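Side-chain contacts in site-specific recombinase, resolvase family protein (Streptococcus pneumoniae, PDB 3GUV), which probably cuts and rejoins DNA at specific sites, as serine recombinases of the resolvase family do: residues A[59-62]-A[63-66]; A[100-104]-A[105-109]. One frame throughout, in Å; residues are numbered along the deposited sequence.

In the fold
Both contacts are local. Contact 1 lies at the start of helix 60-70, and contact 2 joins the end of helix 91-103 to strand 107-110. Each is partly buried, with Phe62, Met65 and Met66 buried in contact 1 and Met101, Val106 and Leu108 in contact 2. Polar or charged side chains lie nearer the surface. Contact 1 keeps the regular backbone bonds of a helix that is beginning. Contact 2 has the changed bonding of a Schellman motif, where a helix stops. A charged arginine meets an amide at the surface of contact 1, whereas two neutral amides meet in contact 2. They touch through Met66, whose CE packs against Ile100 and Met101, so the helices meet there.

Contact 1 (A[59-62]-A[63-66]); sequences RIQF and NRMM
Gln61 OE1 takes two N-H groups from the guanidinium of Arg64. The bond from Arg64 NH1 to Gln61 OE1 is short, 2.6 Å, with an angle of 150° at the hydrogen. Arg64 NE adds a weak second bond to Gln61 OE1, at 3.2 Å. The amide plane stands almost perpendicular to the guanidinium. The two side chains lie side by side and point the same way.

On the buried side, Met66 CG lies over one face of the Phe62 ring, 4.1 Å from its centroid, a CH-pi contact. Met66 SD is oblique to that ring and makes a Met-aromatic contact. Arg59 NH2 lies over the opposite face, offset toward the rim. The ring reaches this place with CG anti to the backbone N (chi1 172°). Asn63 OD1 lies at the ring edge, 3.5 Å from Phe62 CD2.

Arg59 is the N-cap, and Arg59 O accepts a bond from Asn63 N at 2.8 Å. Its NH2 bonds to Phe87 O. The Asp48 carboxylate accepts the N-H groups of Gln61 and Phe62 in the first turn and probably interacts favourably with the helix start, while the Gln61 amide meets the Arg64 charge without neutralising it.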
ATOM      1  N   ARG A  59      -8.394  15.583 -11.785  1.00 42.55           N
ATOM      2  CA  ARG A  59      -8.825  14.196 -12.012  1.00 41.32           C
ATOM      3  C   ARG A  59      -9.994  14.091 -13.001  1.00 39.52           C
ATOM      4  O   ARG A  59     -10.665  13.053 -13.049  1.00 39.30           O
ATOM      5  CB  ARG A  59      -9.255  13.608 -10.667  1.00 42.06           C
ATOM      6  CG  ARG A  59      -8.858  12.180 -10.439  1.00 44.23           C
ATOM      7  CD  ARG A  59      -7.695  12.074  -9.477  1.00 47.46           C
ATOM      8  NE  ARG A  59      -7.638  10.703  -8.990  1.00 51.23           N
ATOM      9  CZ  ARG A  59      -6.881   9.727  -9.505  1.00 52.50           C
ATOM     10  NH1 ARG A  59      -6.047   9.956 -10.538  1.00 50.29           N
ATOM     11  NH2 ARG A  59      -6.962   8.508  -8.967  1.00 51.84           N
ATOM     12  N   ILE A  60     -10.208  15.153 -13.778  1.00 37.42           N
ATOM     13  CA  ILE A  60     -11.368  15.304 -14.668  1.00 36.87           C
ATOM     14  C   ILE A  60     -11.487  14.224 -15.756  1.00 34.87           C
ATOM     15  O   ILE A  60     -12.565  13.684 -15.992  1.00 34.27           O
ATOM     16  CB  ILE A  60     -11.354  16.674 -15.388  1.00 36.98           C
ATOM     17  CG1 ILE A  60     -11.432  17.828 -14.368  1.00 38.65           C
ATOM     18  CG2 ILE A  60     -12.499  16.758 -16.355  1.00 36.62           C
ATOM     19  CD1 ILE A  60     -10.543  19.004 -14.753  1.00 39.80           C
ATOM     20  N   GLN A  61     -10.389  13.948 -16.440  1.00 32.26           N
ATOM     21  CA  GLN A  61     -10.430  12.960 -17.522  1.00 31.10           C
ATOM     22  C   GLN A  61     -10.490  11.578 -16.900  1.00 30.10           C
ATOM     23  O   GLN A  61     -11.095  10.675 -17.448  1.00 27.82           O
ATOM     24  CB  GLN A  61      -9.210  13.095 -18.440  1.00 30.86           C
ATOM     25  CG  GLN A  61      -9.147  14.426 -19.177  1.00 31.25           C
ATOM     26  CD  GLN A  61     -10.429  14.762 -19.909  1.00 34.36           C
ATOM     27  OE1 GLN A  61     -11.019  13.916 -20.609  1.00 35.63           O
ATOM     28  NE2 GLN A  61     -10.885  16.009 -19.745  1.00 34.95           N
ATOM     29  N   PHE A  62      -9.846  11.421 -15.741  1.00 29.62           N
ATOM     30  CA  PHE A  62      -9.977  10.182 -15.007  1.00 29.69           C
ATOM     31  C   PHE A  62     -11.445   9.927 -14.654  1.00 29.10           C
ATOM     32  O   PHE A  62     -11.933   8.802 -14.773  1.00 27.81           O
ATOM     33  CB  PHE A  62      -9.108  10.210 -13.760  1.00 29.83           C
ATOM     34  CG  PHE A  62      -9.339   9.069 -12.867  1.00 31.33           C
ATOM     35  CD1 PHE A  62      -8.611   7.912 -13.009  1.00 33.28           C
ATOM     36  CD2 PHE A  62     -10.339   9.131 -11.899  1.00 33.09           C
ATOM     37  CE1 PHE A  62      -8.850   6.844 -12.171  1.00 37.42           C
ATOM     38  CE2 PHE A  62     -10.584   8.057 -11.053  1.00 35.68           C
ATOM     39  CZ  PHE A  62      -9.836   6.920 -11.184  1.00 36.78           C
ATOM     40  N   ASN A  63     -12.155  10.976 -14.251  1.00 30.06           N
ATOM     41  CA  ASN A  63     -13.572  10.841 -13.911  1.00 30.99           C
ATOM     42  C   ASN A  63     -14.395  10.585 -15.190  1.00 30.67           C
ATOM     43  O   ASN A  63     -15.249   9.720 -15.184  1.00 30.19           O
ATOM     44  CB  ASN A  63     -14.099  12.054 -13.138  1.00 31.39           C
ATOM     45  CG  ASN A  63     -13.436  12.219 -11.767  1.00 33.90           C
ATOM     46  OD1 ASN A  63     -13.038  11.249 -11.121  1.00 37.79           O
ATOM     47  ND2 ASN A  63     -13.307  13.466 -11.328  1.00 36.74           N
ATOM     48  N   ARG A  64     -14.127  11.299 -16.283  1.00 30.90           N
ATOM     49  CA  ARG A  64     -14.772  10.945 -17.547  1.00 31.68           C
ATOM     50  C   ARG A  64     -14.540   9.454 -17.876  1.00 31.07           C
ATOM     51  O   ARG A  64     -15.483   8.768 -18.260  1.00 31.12           O
ATOM     52  CB  ARG A  64     -14.346  11.811 -18.749  1.00 32.49           C
ATOM     53  CG  ARG A  64     -14.869  11.122 -20.087  1.00 37.20           C
ATOM     54  CD  ARG A  64     -14.949  11.925 -21.374  1.00 42.80           C
ATOM     55  NE  ARG A  64     -13.756  12.733 -21.633  1.00 46.88           N
ATOM     56  CZ  ARG A  64     -13.277  13.020 -22.839  1.00 50.25           C
ATOM     57  NH1 ARG A  64     -12.207  13.803 -22.948  1.00 51.57           N
ATOM     58  NH2 ARG A  64     -13.862  12.552 -23.942  1.00 51.21           N
ATOM     59  N   MET A  65     -13.300   8.957 -17.713  1.00 30.12           N
ATOM     60  CA  MET A  65     -12.980   7.553 -18.027  1.00 29.27           C
ATOM     61  C   MET A  65     -13.859   6.596 -17.211  1.00 28.68           C
ATOM     62  O   MET A  65     -14.457   5.674 -17.766  1.00 27.97           O
ATOM     63  CB  MET A  65     -11.485   7.255 -17.817  1.00 28.42           C
ATOM     64  CG  MET A  65     -10.981   5.873 -18.321  1.00 26.52           C
ATOM     65  SD  MET A  65      -9.202   5.491 -18.114  1.00 13.36           S
ATOM     66  CE  MET A  65      -9.122   5.371 -16.300  1.00 19.76           C
ATOM     67  N   MET A  66     -13.945   6.830 -15.909  1.00 28.70           N
ATOM     68  CA  MET A  66     -14.753   5.984 -15.035  1.00 29.08           C
ATOM     69  C   MET A  66     -16.266   5.963 -15.398  1.00 30.00           C
ATOM     70  O   MET A  66     -16.871   4.919 -15.313  1.00 29.33           O
ATOM     71  CB  MET A  66     -14.525   6.325 -13.536  1.00 29.09           C
ATOM     72  CG  MET A  66     -13.107   6.061 -12.983  1.00 26.73           C
ATOM     73  SD  MET A  66     -12.520   4.363 -13.062  1.00 25.32           S
ATOM     74  CE  MET A  66     -13.394   3.733 -11.656  1.00 30.32           C
TER

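Contact 2 (A[100-104]-A[105-109]); sequences IMQDY and GVNLI
The side-chain amides of Gln102 and Asn107 meet with their planes 87° apart. Asn107 OD1 lies near the plane of the Gln102 amide and accepts a bond from Gln102 NE2 at 2.8 Å, with an angle of 159° at the hydrogen. The donor is somewhat tilted from the carbonyl plane of Asn107. The Gln102 chain is extended beyond CG (chi2 -178°), which carries NE2 out to this oxygen. Ser117 OG also bonds to Asn107 OD1, so two groups hold it.

Gly105, with positive phi, is the C-prime residue of a Schellman motif. Val106 N bonds to Met101 O at 2.8 Å, and Gly105 N bonds to Gln102 O at 2.9 Å. Together they end the helix and turn the chain toward the strand.

Met101 bends at its last torsion and brings CE to the chain beyond the turn. Met101 CE is 3.8 Å from Val106 CG1 and from Leu108 CB, and 3.3 Å from Asn107 O.

The turn belongs to the beta-alpha-beta unit of strand 78-81, helix 91-103 and strand 107-110. Met101 also touches Val79 of strand 78-81, and Val106 packs on Ile69 of helix 60-70.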
ATOM      1  N   ILE A 100     -14.330  -0.565  -7.959  1.00 34.68           N
ATOM      2  CA  ILE A 100     -15.349  -0.050  -8.893  1.00 34.70           C
ATOM      3  C   ILE A 100     -15.098  -0.552 -10.331  1.00 34.77           C
ATOM      4  O   ILE A 100     -16.005  -1.053 -10.976  1.00 34.66           O
ATOM      5  CB  ILE A 100     -15.412   1.504  -8.872  1.00 34.70           C
ATOM      6  CG1 ILE A 100     -15.830   2.016  -7.480  1.00 33.21           C
ATOM      7  CG2 ILE A 100     -16.397   2.024  -9.949  1.00 35.24           C
ATOM      8  CD1 ILE A 100     -15.483   3.466  -7.228  1.00 32.63           C
ATOM      9  N   MET A 101     -13.866  -0.407 -10.813  1.00 34.25           N
ATOM     10  CA  MET A 101     -13.448  -0.933 -12.115  1.00 34.06           C
ATOM     11  C   MET A 101     -13.824  -2.419 -12.268  1.00 34.25           C
ATOM     12  O   MET A 101     -14.463  -2.814 -13.264  1.00 33.42           O
ATOM     13  CB  MET A 101     -11.916  -0.802 -12.317  1.00 32.79           C
ATOM     14  CG  MET A 101     -11.381   0.546 -12.791  1.00 32.66           C
ATOM     15  SD  MET A 101      -9.559   0.657 -12.854  1.00 25.66           S
ATOM     16  CE  MET A 101      -9.065  -0.730 -13.814  1.00 26.87           C
ATOM     17  N   GLN A 102     -13.385  -3.251 -11.320  1.00 34.45           N
ATOM     18  CA  GLN A 102     -13.649  -4.692 -11.417  1.00 34.93           C
ATOM     19  C   GLN A 102     -15.158  -5.002 -11.285  1.00 34.99           C
ATOM     20  O   GLN A 102     -15.633  -5.933 -11.932  1.00 33.68           O
ATOM     21  CB  GLN A 102     -12.842  -5.493 -10.397  1.00 35.45           C
ATOM     22  CG  GLN A 102     -11.338  -5.438 -10.593  1.00 37.18           C
ATOM     23  CD  GLN A 102     -10.572  -6.282  -9.575  1.00 39.13           C
ATOM     24  OE1 GLN A 102     -10.745  -6.135  -8.364  1.00 39.37           O
ATOM     25  NE2 GLN A 102      -9.708  -7.166 -10.073  1.00 39.96           N
ATOM     26  N   ASP A 103     -15.879  -4.211 -10.473  1.00 35.37           N
ATOM     27  CA  ASP A 103     -17.360  -4.252 -10.380  1.00 36.24           C
ATOM     28  C   ASP A 103     -17.930  -4.214 -11.788  1.00 36.13           C
ATOM     29  O   ASP A 103     -18.835  -4.984 -12.136  1.00 36.46           O
ATOM     30  CB  ASP A 103     -17.913  -3.032  -9.603  1.00 36.67           C
ATOM     31  CG  ASP A 103     -19.017  -3.391  -8.611  1.00 40.24           C
ATOM     32  OD1 ASP A 103     -20.241  -3.172  -8.873  1.00 41.91           O
ATOM     33  OD2 ASP A 103     -18.645  -3.904  -7.530  1.00 48.50           O
ATOM     34  N   TYR A 104     -17.370  -3.316 -12.609  1.00 35.40           N
ATOM     35  CA  TYR A 104     -17.815  -3.129 -13.980  1.00 34.75           C
ATOM     36  C   TYR A 104     -17.019  -3.924 -15.012  1.00 34.13           C
ATOM     37  O   TYR A 104     -16.984  -3.544 -16.177  1.00 33.76           O
ATOM     38  CB  TYR A 104     -17.825  -1.639 -14.336  1.00 35.08           C
ATOM     39  CG  TYR A 104     -18.882  -0.865 -13.604  1.00 35.14           C
ATOM     40  CD1 TYR A 104     -20.164  -0.751 -14.115  1.00 37.09           C
ATOM     41  CD2 TYR A 104     -18.612  -0.276 -12.400  1.00 37.95           C
ATOM     42  CE1 TYR A 104     -21.149  -0.036 -13.432  1.00 37.60           C
ATOM     43  CE2 TYR A 104     -19.586   0.429 -11.694  1.00 39.46           C
ATOM     44  CZ  TYR A 104     -20.853   0.545 -12.222  1.00 38.43           C
ATOM     45  OH  TYR A 104     -21.799   1.259 -11.528  1.00 38.63           O
ATOM     46  N   GLY A 105     -16.428  -5.048 -14.598  1.00 33.72           N
ATOM     47  CA  GLY A 105     -15.667  -5.938 -15.522  1.00 33.67           C
ATOM     48  C   GLY A 105     -14.235  -5.543 -15.957  1.00 33.18           C
ATOM     49  O   GLY A 105     -13.640  -6.232 -16.799  1.00 33.51           O
ATOM     50  N   VAL A 106     -13.667  -4.475 -15.372  1.00 31.98           N
ATOM     51  CA  VAL A 106     -12.408  -3.870 -15.872  1.00 30.54           C
ATOM     52  C   VAL A 106     -11.232  -4.071 -14.874  1.00 29.84           C
ATOM     53  O   VAL A 106     -11.363  -3.815 -13.662  1.00 28.84           O
ATOM     54  CB  VAL A 106     -12.633  -2.377 -16.228  1.00 30.61           C
ATOM     55  CG1 VAL A 106     -11.325  -1.685 -16.711  1.00 30.98           C
ATOM     56  CG2 VAL A 106     -13.766  -2.224 -17.316  1.00 30.23           C
ATOM     57  N   ASN A 107     -10.108  -4.577 -15.402  1.00 28.79           N
ATOM     58  CA  ASN A 107      -8.868  -4.742 -14.648  1.00 27.90           C
ATOM     59  C   ASN A 107      -7.783  -3.688 -14.961  1.00 27.93           C
ATOM     60  O   ASN A 107      -7.886  -2.913 -15.924  1.00 27.83           O
ATOM     61  CB  ASN A 107      -8.345  -6.164 -14.836  1.00 27.76           C
ATOM     62  CG  ASN A 107      -9.045  -7.164 -13.912  1.00 27.34           C
ATOM     63  OD1 ASN A 107      -8.796  -7.200 -12.708  1.00 24.26           O
ATOM     64  ND2 ASN A 107      -9.938  -7.953 -14.480  1.00 25.97           N
ATOM     65  N   LEU A 108      -6.763  -3.648 -14.115  1.00 27.25           N
ATOM     66  CA  LEU A 108      -5.716  -2.634 -14.159  1.00 26.65           C
ATOM     67  C   LEU A 108      -4.366  -3.253 -14.479  1.00 26.11           C
ATOM     68  O   LEU A 108      -3.978  -4.262 -13.850  1.00 25.75           O
ATOM     69  CB  LEU A 108      -5.627  -1.887 -12.837  1.00 26.90           C
ATOM     70  CG  LEU A 108      -4.628  -0.706 -12.811  1.00 27.75           C
ATOM     71  CD1 LEU A 108      -5.165   0.512 -13.634  1.00 19.99           C
ATOM     72  CD2 LEU A 108      -4.386  -0.349 -11.312  1.00 29.08           C
ATOM     73  N   ILE A 109      -3.695  -2.652 -15.464  1.00 25.82           N
ATOM     74  CA  ILE A 109      -2.321  -2.982 -15.844  1.00 27.05           C
ATOM     75  C   ILE A 109      -1.505  -1.729 -15.619  1.00 27.95           C
ATOM     76  O   ILE A 109      -1.912  -0.634 -16.028  1.00 28.74           O
ATOM     77  CB  ILE A 109      -2.188  -3.506 -17.310  1.00 26.85           C
ATOM     78  CG1 ILE A 109      -3.020  -4.780 -17.482  1.00 26.79           C
ATOM     79  CG2 ILE A 109      -0.692  -3.814 -17.675  1.00 26.36           C
ATOM     80  CD1 ILE A 109      -2.939  -5.445 -18.893  1.00 23.46           C
TER